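Local atomic coordinates of alpha-glucosidase (Bacteroides thetaiotaomicron, PDB entry 5XFM), a protein that hydrolyses beta-L-arabinopyranosides and alpha-galactosides, as a bifunctional glycoside hydrolase of family 97 with a bound calcium ion. Residues Phe514-Thr519 and Ala605-Asp610; Arg558-Tyr563 and Trp578-Val583; Tyr567-Arg572 and Leu590-Asp595. The protein carries 1 engineered substitution. All coordinates share one frame; numbering follows the deposited sequence.

Contact 1 of 3, residues Phe514-Thr519 and Ala605-Asp610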
loop_
_atom_site.group_PDB
_atom_site.type_symbol
_atom_site.label_atom_id
_atom_site.label_comp_id
_atom_site.label_asym_id
_atom_site.label_seq_id
_atom_site.Cartn_x
_atom_site.Cartn_y
_atom_site.Cartn_z
ATOM N N PHE A 514 -14.850 6.466 15.582
ATOM C CA PHE A 514 -13.743 5.626 15.119
ATOM C C PHE A 514 -13.815 5.444 13.602
ATOM O O PHE A 514 -12.835 5.656 12.885
ATOM C CB PHE A 514 -13.763 4.263 15.821
ATOM C CG PHE A 514 -12.673 3.319 15.370
ATOM C CD1 PHE A 514 -12.790 2.605 14.182
ATOM C CD2 PHE A 514 -11.542 3.123 16.152
ATOM C CE1 PHE A 514 -11.792 1.745 13.768
ATOM C CE2 PHE A 514 -10.539 2.255 15.745
ATOM C CZ PHE A 514 -10.663 1.568 14.552
ATOM N N GLN A 515 -14.981 5.024 13.129
ATOM C CA GLN A 515 -15.202 4.787 11.706
ATOM C C GLN A 515 -14.987 6.028 10.857
ATOM O O GLN A 515 -14.422 5.940 9.768
ATOM C CB GLN A 515 -16.611 4.229 11.467
ATOM C CG GLN A 515 -16.846 2.882 12.116
ATOM C CD GLN A 515 -15.959 1.810 11.496
ATOM O OE1 GLN A 515 -15.838 1.721 10.273
ATOM N NE2 GLN A 515 -15.340 0.992 12.338
ATOM N N LEU A 516 -15.503 7.163 11.321
ATOM C CA LEU A 516 -15.339 8.435 10.628
ATOM C C LEU A 516 -13.845 8.800 10.540
ATOM O O LEU A 516 -13.344 9.190 9.481
ATOM C CB LEU A 516 -16.150 9.531 11.331
ATOM C CG LEU A 516 -17.669 9.300 11.466
ATOM C CD1 LEU A 516 -18.366 10.504 12.083
ATOM C CD2 LEU A 516 -18.341 8.928 10.145
ATOM N N ALA A 517 -13.143 8.641 11.660
ATOM C CA ALA A 517 -11.706 8.872 11.743
ATOM C C ALA A 517 -10.953 7.998 10.751
ATOM O O ALA A 517 -9.924 8.396 10.201
ATOM C CB ALA A 517 -11.206 8.607 13.158
ATOM N N THR A 518 -11.475 6.797 10.537
ATOM C CA THR A 518 -10.861 5.837 9.630
ATOM C C THR A 518 -10.898 6.301 8.158
ATOM O O THR A 518 -10.068 5.887 7.348
ATOM C CB THR A 518 -11.562 4.457 9.801
ATOM O OG1 THR A 518 -10.915 3.724 10.848
ATOM C CG2 THR A 518 -11.545 3.627 8.530
ATOM N N THR A 519 -11.819 7.197 7.818
ATOM C CA THR A 519 -11.846 7.751 6.462
ATOM C C THR A 519 -10.667 8.696 6.220
ATOM O O THR A 519 -10.269 8.947 5.079
ATOM C CB THR A 519 -13.180 8.489 6.164
ATOM O OG1 THR A 519 -13.284 9.674 6.965
ATOM C CG2 THR A 519 -14.370 7.568 6.440
ATOM N N ALA A 605 -14.070 22.073 14.401
ATOM C CA ALA A 605 -15.202 21.163 14.550
ATOM C C ALA A 605 -14.710 19.866 15.170
ATOM O O ALA A 605 -13.769 19.251 14.664
ATOM C CB ALA A 605 -15.870 20.899 13.208
ATOM N N LEU A 606 -15.345 19.445 16.259
ATOM C CA LEU A 606 -14.870 18.278 16.989
ATOM C C LEU A 606 -15.877 17.131 17.001
ATOM O O LEU A 606 -16.996 17.267 17.498
ATOM C CB LEU A 606 -14.523 18.672 18.426
ATOM C CG LEU A 606 -14.263 17.532 19.409
ATOM C CD1 LEU A 606 -13.039 16.753 18.982
ATOM C CD2 LEU A 606 -14.112 18.051 20.834
ATOM N N TYR A 607 -15.447 15.995 16.463
ATOM C CA TYR A 607 -16.201 14.753 16.498
ATOM C C TYR A 607 -15.605 13.888 17.590
ATOM O O TYR A 607 -14.400 13.621 17.593
ATOM C CB TYR A 607 -16.155 14.031 15.149
ATOM C CG TYR A 607 -16.825 14.788 14.026
ATOM C CD1 TYR A 607 -16.187 15.848 13.398
ATOM C CD2 TYR A 607 -18.102 14.450 13.606
ATOM C CE1 TYR A 607 -16.803 16.544 12.377
ATOM C CE2 TYR A 607 -18.724 15.139 12.589
ATOM C CZ TYR A 607 -18.073 16.183 11.977
ATOM O OH TYR A 607 -18.699 16.867 10.959
ATOM N N LYS A 608 -16.451 13.453 18.512
ATOM C CA LYS A 608 -15.979 12.764 19.700
ATOM C C LYS A 608 -16.980 11.685 20.126
ATOM O O LYS A 608 -18.159 11.767 19.792
ATOM C CB LYS A 608 -15.742 13.816 20.797
ATOM C CG LYS A 608 -15.830 13.371 22.239
ATOM C CD LYS A 608 -15.831 14.589 23.149
ATOM C CE LYS A 608 -15.799 14.198 24.611
ATOM N NZ LYS A 608 -15.747 15.401 25.486
ATOM N N ASP A 609 -16.524 10.683 20.870
ATOM C CA ASP A 609 -17.448 9.719 21.458
ATOM C C ASP A 609 -18.012 10.351 22.714
ATOM O O ASP A 609 -17.253 10.865 23.532
ATOM C CB ASP A 609 -16.749 8.397 21.810
ATOM C CG ASP A 609 -15.984 7.787 20.637
ATOM O OD1 ASP A 609 -16.556 7.666 19.533
ATOM O OD2 ASP A 609 -14.802 7.420 20.828
ATOM N N ASP A 610 -19.327 10.308 22.902
ATOM C CA ASP A 610 -19.839 10.804 24.169
ATOM C C ASP A 610 -19.548 9.714 25.190
ATOM O O ASP A 610 -19.206 8.592 24.819
ATOM C CB ASP A 610 -21.333 11.177 24.089
ATOM C CG ASP A 610 -22.252 9.984 23.827
ATOM O OD1 ASP A 610 -21.822 8.816 23.948
ATOM O OD2 ASP A 610 -23.434 10.232 23.490
#
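Leu516 and Tyr607 meet because each turns its CG opposite its own carbonyl carbon (chi1 -58° and -65°), and the leucine then runs straight on to CD1 (chi2 -176°). That methyl arrives at the tyrosine ring obliquely, with Leu516 CD1 4.2 Å from Tyr607 CD2. It is a loose apolar touch, and the two segments bury just 80 Å² against each other. The backbones stand well apart: the CA atoms of Leu516 and Tyr607 are 8.7 Å from one another and those of Phe514 and Asp609 8.4 Å, so residue numbers fall along the strand as they rise along the helix.

At the other end of the contact the approach is polar but indirect. Asp609 OD1 comes within 4.5 Å of Phe514 N, too far for a bond, and the hydroxyl of Thr511 spans the interval by bonding to both atoms. The other carboxylate oxygen, OD2, takes the backbone N of Gly637, so the acid is held at both oxygens and its rotation is fixed.

Within the helix, Leu516 O is gripped twice, by Thr519 N and by Thr519 OG1. The hydroxyl bond is short, 2.6 Å from Thr519 OG1 to Leu516 O, and lies in the carbonyl plane. It spends the threonine hydroxyl on a main-chain carbonyl of its own helix.

Helix 541-549 closes over this junction: Phe546 stands edge-to-face with the Tyr607 ring and also touches Leu516. Tyr607 further packs on Leu639 and Ile641 of strand 636-641, while Phe514 leans away onto helix 470-474, which places helix 512-521 between other helices and the C-terminal sheet.

Contact 2 of 3, residues Arg558-Tyr563 and Trp578-Val583; sequences RFVDGY and WYLAAV
Val560 and Leu580 face each other at a CA-to-CA distance of 8.7 Å, the spacing of two parallel-running strands with a third, 567-574, lying between them and antiparallel to both. The side chains bridge that gap over the middle strand. Leu580 has its CG anti to the backbone N (chi1 -176°), which carries CD1 across to Val560 CG2 at 3.8 Å; the two side chains cross at about a right angle.

The larger share of the contact belongs to Arg558 and Trp578. The arginine chain bends at chi2 and again at chi3, laying its guanidinium beside the benzo part of the indole. Trp578 CZ2 sits 3.6 Å above the guanidinium plane, displaced toward the rim, and the two planes are turned 57° apart, so this is a tilted approach and not a flat stack. Arg558 CG adds apolar packing, 3.8 Å from Trp578 CH2. The charge itself is met by Glu556, which forms a salt bridge with NH1. An alanine here would remove the guanidinium and would probably leave Glu556 without its mate and Trp578 CZ2 and CH2 without their neighbour.

Strand 556-563, at the edge of the sheet, carries a classic beta bulge, with Val560 and Asp561 set together against Val569 of the middle strand. The arrangement is that of an up-and-down antiparallel meander whose first and third strands touch across one face of the second.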
loop_
_atom_site.group_PDB
_atom_site.type_symbol
_atom_site.label_atom_id
_atom_site.label_comp_id
_atom_site.label_asym_id
_atom_site.label_seq_id
_atom_site.Cartn_x
_atom_site.Cartn_y
_atom_site.Cartn_z
ATOM N N ARG A 558 0.707 14.877 7.966
ATOM C CA ARG A 558 1.631 15.070 9.070
ATOM C C ARG A 558 1.331 14.082 10.196
ATOM O O ARG A 558 0.191 13.971 10.665
ATOM C CB ARG A 558 1.580 16.519 9.565
ATOM C CG ARG A 558 2.014 17.525 8.495
ATOM C CD ARG A 558 3.046 18.539 8.984
ATOM N NE ARG A 558 2.482 19.602 9.811
ATOM C CZ ARG A 558 2.137 20.803 9.355
ATOM N NH1 ARG A 558 2.280 21.100 8.070
ATOM N NH2 ARG A 558 1.640 21.713 10.184
ATOM N N PHE A 559 2.363 13.349 10.608
ATOM C CA PHE A 559 2.262 12.446 11.747
ATOM C C PHE A 559 2.310 13.248 13.036
ATOM O O PHE A 559 3.228 14.036 13.258
ATOM C CB PHE A 559 3.378 11.398 11.707
ATOM C CG PHE A 559 3.405 10.486 12.904
ATOM C CD1 PHE A 559 2.397 9.553 13.104
ATOM C CD2 PHE A 559 4.457 10.537 13.812
ATOM C CE1 PHE A 559 2.423 8.702 14.204
ATOM C CE2 PHE A 559 4.493 9.688 14.913
ATOM C CZ PHE A 559 3.473 8.769 15.109
ATOM N N VAL A 560 1.298 13.056 13.872
ATOM C CA VAL A 560 1.175 13.801 15.117
ATOM C C VAL A 560 1.627 12.963 16.304
ATOM O O VAL A 560 2.463 13.395 17.094
ATOM C CB VAL A 560 -0.278 14.260 15.343
ATOM C CG1 VAL A 560 -0.373 15.133 16.581
ATOM C CG2 VAL A 560 -0.792 15.004 14.118
ATOM N N ASP A 561 1.074 11.760 16.427
ATOM C CA ASP A 561 1.467 10.870 17.518
ATOM C C ASP A 561 1.014 9.451 17.229
ATOM O O ASP A 561 0.240 9.228 16.307
ATOM C CB ASP A 561 0.883 11.347 18.852
ATOM C CG ASP A 561 1.548 10.688 20.048
ATOM O OD1 ASP A 561 2.733 10.304 19.931
ATOM O OD2 ASP A 561 0.887 10.549 21.100
ATOM N N GLY A 562 1.504 8.487 18.004
ATOM C CA GLY A 562 1.052 7.118 17.850
ATOM C C GLY A 562 2.075 6.032 18.121
ATOM O O GLY A 562 3.264 6.289 18.322
ATOM N N TYR A 563 1.582 4.800 18.131
ATOM C CA TYR A 563 2.407 3.607 18.231
ATOM C C TYR A 563 1.649 2.490 17.526
ATOM O O TYR A 563 0.445 2.295 17.773
ATOM C CB TYR A 563 2.694 3.252 19.695
ATOM C CG TYR A 563 3.779 2.217 19.887
ATOM C CD1 TYR A 563 5.092 2.601 20.114
ATOM C CD2 TYR A 563 3.495 0.860 19.844
ATOM C CE1 TYR A 563 6.091 1.665 20.289
ATOM C CE2 TYR A 563 4.487 -0.083 20.017
ATOM C CZ TYR A 563 5.785 0.329 20.240
ATOM O OH TYR A 563 6.782 -0.599 20.417
ATOM N N TRP A 578 -7.664 21.451 7.255
ATOM C CA TRP A 578 -6.954 20.407 7.988
ATOM C C TRP A 578 -7.904 19.457 8.705
ATOM O O TRP A 578 -8.886 19.879 9.338
ATOM C CB TRP A 578 -5.973 21.010 9.003
ATOM C CG TRP A 578 -4.628 21.360 8.422
ATOM C CD1 TRP A 578 -4.192 22.596 8.042
ATOM C CD2 TRP A 578 -3.544 20.455 8.156
ATOM N NE1 TRP A 578 -2.906 22.517 7.555
ATOM C CE2 TRP A 578 -2.488 21.214 7.614
ATOM C CE3 TRP A 578 -3.369 19.077 8.322
ATOM C CZ2 TRP A 578 -1.274 20.642 7.242
ATOM C CZ3 TRP A 578 -2.167 18.512 7.948
ATOM C CH2 TRP A 578 -1.132 19.293 7.417
ATOM N N TYR A 579 -7.596 18.167 8.570
ATOM C CA TYR A 579 -8.325 17.083 9.216
ATOM C C TYR A 579 -7.399 16.294 10.143
ATOM O O TYR A 579 -6.476 15.630 9.679
ATOM C CB TYR A 579 -8.918 16.128 8.173
ATOM C CG TYR A 579 -9.892 16.732 7.178
ATOM C CD1 TYR A 579 -9.450 17.536 6.133
ATOM C CD2 TYR A 579 -11.253 16.450 7.255
ATOM C CE1 TYR A 579 -10.341 18.071 5.213
ATOM C CE2 TYR A 579 -12.148 16.979 6.341
ATOM C CZ TYR A 579 -11.687 17.788 5.325
ATOM O OH TYR A 579 -12.576 18.311 4.417
ATOM N N LEU A 580 -7.640 16.348 11.447
ATOM C CA LEU A 580 -6.904 15.496 12.371
ATOM C C LEU A 580 -7.768 14.307 12.783
ATOM O O LEU A 580 -8.933 14.460 13.143
ATOM C CB LEU A 580 -6.440 16.274 13.604
ATOM C CG LEU A 580 -5.579 15.432 14.551
ATOM C CD1 LEU A 580 -4.338 16.187 14.960
ATOM C CD2 LEU A 580 -6.369 15.012 15.777
ATOM N N ALA A 581 -7.192 13.116 12.710
ATOM C CA ALA A 581 -7.911 11.908 13.067
ATOM C C ALA A 581 -7.071 11.071 14.014
ATOM O O ALA A 581 -5.853 10.935 13.832
ATOM C CB ALA A 581 -8.276 11.115 11.826
ATOM N N ALA A 582 -7.722 10.537 15.042
ATOM C CA ALA A 582 -7.030 9.679 15.994
ATOM C C ALA A 582 -7.909 8.523 16.425
ATOM O O ALA A 582 -9.116 8.691 16.583
ATOM C CB ALA A 582 -6.575 10.482 17.206
ATOM N N VAL A 583 -7.315 7.342 16.588
ATOM C CA VAL A 583 -8.039 6.223 17.193
ATOM C C VAL A 583 -7.184 5.460 18.201
ATOM O O VAL A 583 -5.935 5.495 18.154
ATOM C CB VAL A 583 -8.558 5.203 16.145
ATOM C CG1 VAL A 583 -9.544 5.850 15.174
ATOM C CG2 VAL A 583 -7.396 4.542 15.415
#

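Contact 3 of 3, residues Tyr567-Arg572 and Leu590-Asp595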
loop_
_atom_site.group_PDB
_atom_site.type_symbol
_atom_site.label_atom_id
_atom_site.label_comp_id
_atom_site.label_asym_id
_atom_site.label_seq_id
_atom_site.Cartn_x
_atom_site.Cartn_y
_atom_site.Cartn_z
ATOM N N TYR A 567 -2.194 2.856 19.035
ATOM C CA TYR A 567 -2.991 4.051 18.760
ATOM C C TYR A 567 -2.371 4.854 17.635
ATOM O O TYR A 567 -1.191 4.701 17.340
ATOM C CB TYR A 567 -3.147 4.909 20.023
ATOM C CG TYR A 567 -1.912 5.669 20.457
ATOM C CD1 TYR A 567 -0.869 5.027 21.114
ATOM C CD2 TYR A 567 -1.808 7.039 20.247
ATOM C CE1 TYR A 567 0.256 5.724 21.526
ATOM C CE2 TYR A 567 -0.695 7.746 20.660
ATOM C CZ TYR A 567 0.338 7.081 21.295
ATOM O OH TYR A 567 1.450 7.778 21.703
ATOM N N VAL A 568 -3.171 5.686 16.979
ATOM C CA VAL A 568 -2.618 6.490 15.893
ATOM C C VAL A 568 -3.310 7.844 15.777
ATOM O O VAL A 568 -4.534 7.952 15.880
ATOM C CB VAL A 568 -2.687 5.739 14.529
ATOM C CG1 VAL A 568 -4.111 5.428 14.135
ATOM C CG2 VAL A 568 -1.992 6.544 13.437
ATOM N N VAL A 569 -2.487 8.873 15.594
ATOM C CA VAL A 569 -2.926 10.258 15.467
ATOM C C VAL A 569 -2.222 10.944 14.304
ATOM O O VAL A 569 -1.004 11.176 14.365
ATOM C CB VAL A 569 -2.630 11.081 16.748
ATOM C CG1 VAL A 569 -3.323 12.431 16.688
ATOM C CG2 VAL A 569 -3.034 10.315 18.000
ATOM N N LEU A 570 -2.969 11.252 13.244
ATOM C CA LEU A 570 -2.374 11.950 12.104
ATOM C C LEU A 570 -3.280 13.039 11.534
ATOM O O LEU A 570 -4.508 12.966 11.634
ATOM C CB LEU A 570 -1.963 10.967 11.001
ATOM C CG LEU A 570 -2.922 10.042 10.264
ATOM C CD1 LEU A 570 -3.632 10.732 9.095
ATOM C CD2 LEU A 570 -2.127 8.852 9.772
ATOM N N ALA A 571 -2.650 14.053 10.944
ATOM C CA ALA A 571 -3.367 15.134 10.287
ATOM C C ALA A 571 -3.083 15.158 8.792
ATOM O O ALA A 571 -1.935 15.025 8.361
ATOM C CB ALA A 571 -3.005 16.470 10.913
ATOM N N ARG A 572 -4.149 15.326 8.014
ATOM C CA ARG A 572 -4.075 15.411 6.560
ATOM C C ARG A 572 -4.749 16.688 6.071
ATOM O O ARG A 572 -5.807 17.072 6.568
ATOM C CB ARG A 572 -4.727 14.187 5.907
ATOM C CG ARG A 572 -3.897 12.921 5.976
ATOM C CD ARG A 572 -4.593 11.738 5.307
ATOM N NE ARG A 572 -3.615 10.826 4.718
ATOM C CZ ARG A 572 -3.366 9.595 5.148
ATOM N NH1 ARG A 572 -4.012 9.108 6.194
ATOM N NH2 ARG A 572 -2.451 8.856 4.541
ATOM N N LEU A 590 -7.080 6.657 26.580
ATOM C CA LEU A 590 -5.848 7.219 26.062
ATOM C C LEU A 590 -5.843 8.726 26.222
ATOM O O LEU A 590 -6.716 9.412 25.699
ATOM C CB LEU A 590 -5.686 6.844 24.596
ATOM C CG LEU A 590 -4.350 7.141 23.930
ATOM C CD1 LEU A 590 -3.230 6.258 24.454
ATOM C CD2 LEU A 590 -4.517 6.996 22.433
ATOM N N LYS A 591 -4.849 9.238 26.941
ATOM C CA LYS A 591 -4.773 10.663 27.209
ATOM C C LYS A 591 -3.692 11.339 26.370
ATOM O O LYS A 591 -2.516 10.988 26.446
ATOM C CB LYS A 591 -4.506 10.897 28.705
ATOM C CG LYS A 591 -4.801 12.309 29.208
ATOM C CD LYS A 591 -5.783 13.036 28.305
ATOM C CE LYS A 591 -6.157 14.402 28.848
ATOM N NZ LYS A 591 -7.206 15.046 28.011
ATOM N N LEU A 592 -4.112 12.305 25.559
ATOM C CA LEU A 592 -3.214 13.005 24.651
ATOM C C LEU A 592 -3.084 14.474 25.005
ATOM O O LEU A 592 -4.086 15.171 25.209
ATOM C CB LEU A 592 -3.680 12.907 23.194
ATOM C CG LEU A 592 -3.539 11.664 22.315
ATOM C CD1 LEU A 592 -3.614 10.390 23.112
ATOM C CD2 LEU A 592 -4.609 11.690 21.234
ATOM N N LYS A 593 -1.842 14.933 25.077
ATOM C CA LYS A 593 -1.547 16.351 25.044
ATOM C C LYS A 593 -0.839 16.597 23.721
ATOM O O LYS A 593 0.300 16.175 23.525
ATOM C CB LYS A 593 -0.686 16.789 26.228
ATOM C CG LYS A 593 -1.299 16.510 27.590
ATOM C CD LYS A 593 -0.329 15.742 28.476
ATOM C CE LYS A 593 -0.186 16.394 29.843
ATOM N NZ LYS A 593 1.054 15.955 30.540
ATOM N N LEU A 594 -1.520 17.268 22.804
ATOM C CA LEU A 594 -1.010 17.430 21.454
ATOM C C LEU A 594 -0.638 18.877 21.203
ATOM O O LEU A 594 -1.268 19.804 21.731
ATOM C CB LEU A 594 -2.046 16.969 20.423
ATOM C CG LEU A 594 -2.669 15.586 20.620
ATOM C CD1 LEU A 594 -3.728 15.322 19.562
ATOM C CD2 LEU A 594 -1.595 14.519 20.572
ATOM N N ASP A 595 0.387 19.058 20.381
ATOM C CA ASP A 595 0.750 20.369 19.883
ATOM C C ASP A 595 0.328 20.420 18.421
ATOM O O ASP A 595 0.936 19.780 17.563
ATOM C CB ASP A 595 2.254 20.615 20.044
ATOM C CG ASP A 595 2.682 21.998 19.576
ATOM O OD1 ASP A 595 1.871 22.946 19.659
ATOM O OD2 ASP A 595 3.836 22.135 19.118
#
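The C-terminal beta domain here stacks one sheet on another: Tyr567 and Val569, on a strand of the six-stranded antiparallel sheet, pack against Leu590, Leu592 and Leu594 on the two-stranded sheet of 590-595 and 627-632. The strand axes pass 10.3 Å apart at a crossing angle of -28°, as in an aligned beta sandwich.

Tyr567 holds CG between its backbone N and carbonyl carbon, a rotation (chi1 73°) that sets CB and the near part of the ring against Leu590. Leu590 CD2 nestles at the root of the side chain, 3.5 Å from Tyr567 CB and just as near to CG and CD2. The other methyl, CD1, stands over one ring face, 4.2 Å above the plane and offset toward the rim. Val569 spreads its fork over two leucines: CG2 meets Leu592 CD2 tip to tip at 3.9 Å, while CG1 reaches Leu594 CD1 obliquely at 4.1 Å.

The tyrosine hydroxyl is bonded to Asp561 OD2, which helps fix the ring. Between the two strands themselves the contact is wholly apolar, so here it is probably the fit of methyls and ring that positions the two strands.

How the contacts relate
From the N terminus, helix 512-521 comes first, and contact 1 closes the longest loop by bringing strand 603-609 back to it. This joins the family's TIM-barrel-type region to the C-terminal beta domain. Within that span contact 2 closes a short loop through strand 567-574 and contact 3 one through strand 577-584. They cross, as the four segments interleave along the chain: 558-563, 567-572, 578-583, 590-595. Segment 567-572 is both the middle strand of contact 2 and the first segment of contact 3, with Arg558 N probably hydrogen-bonded to Ala571 O at 2.7 Å. Both use the sheet face turned to strand 590-595, while Val583 points to the opposite face, its CG1 packing on Phe514 CD2 of contact 1.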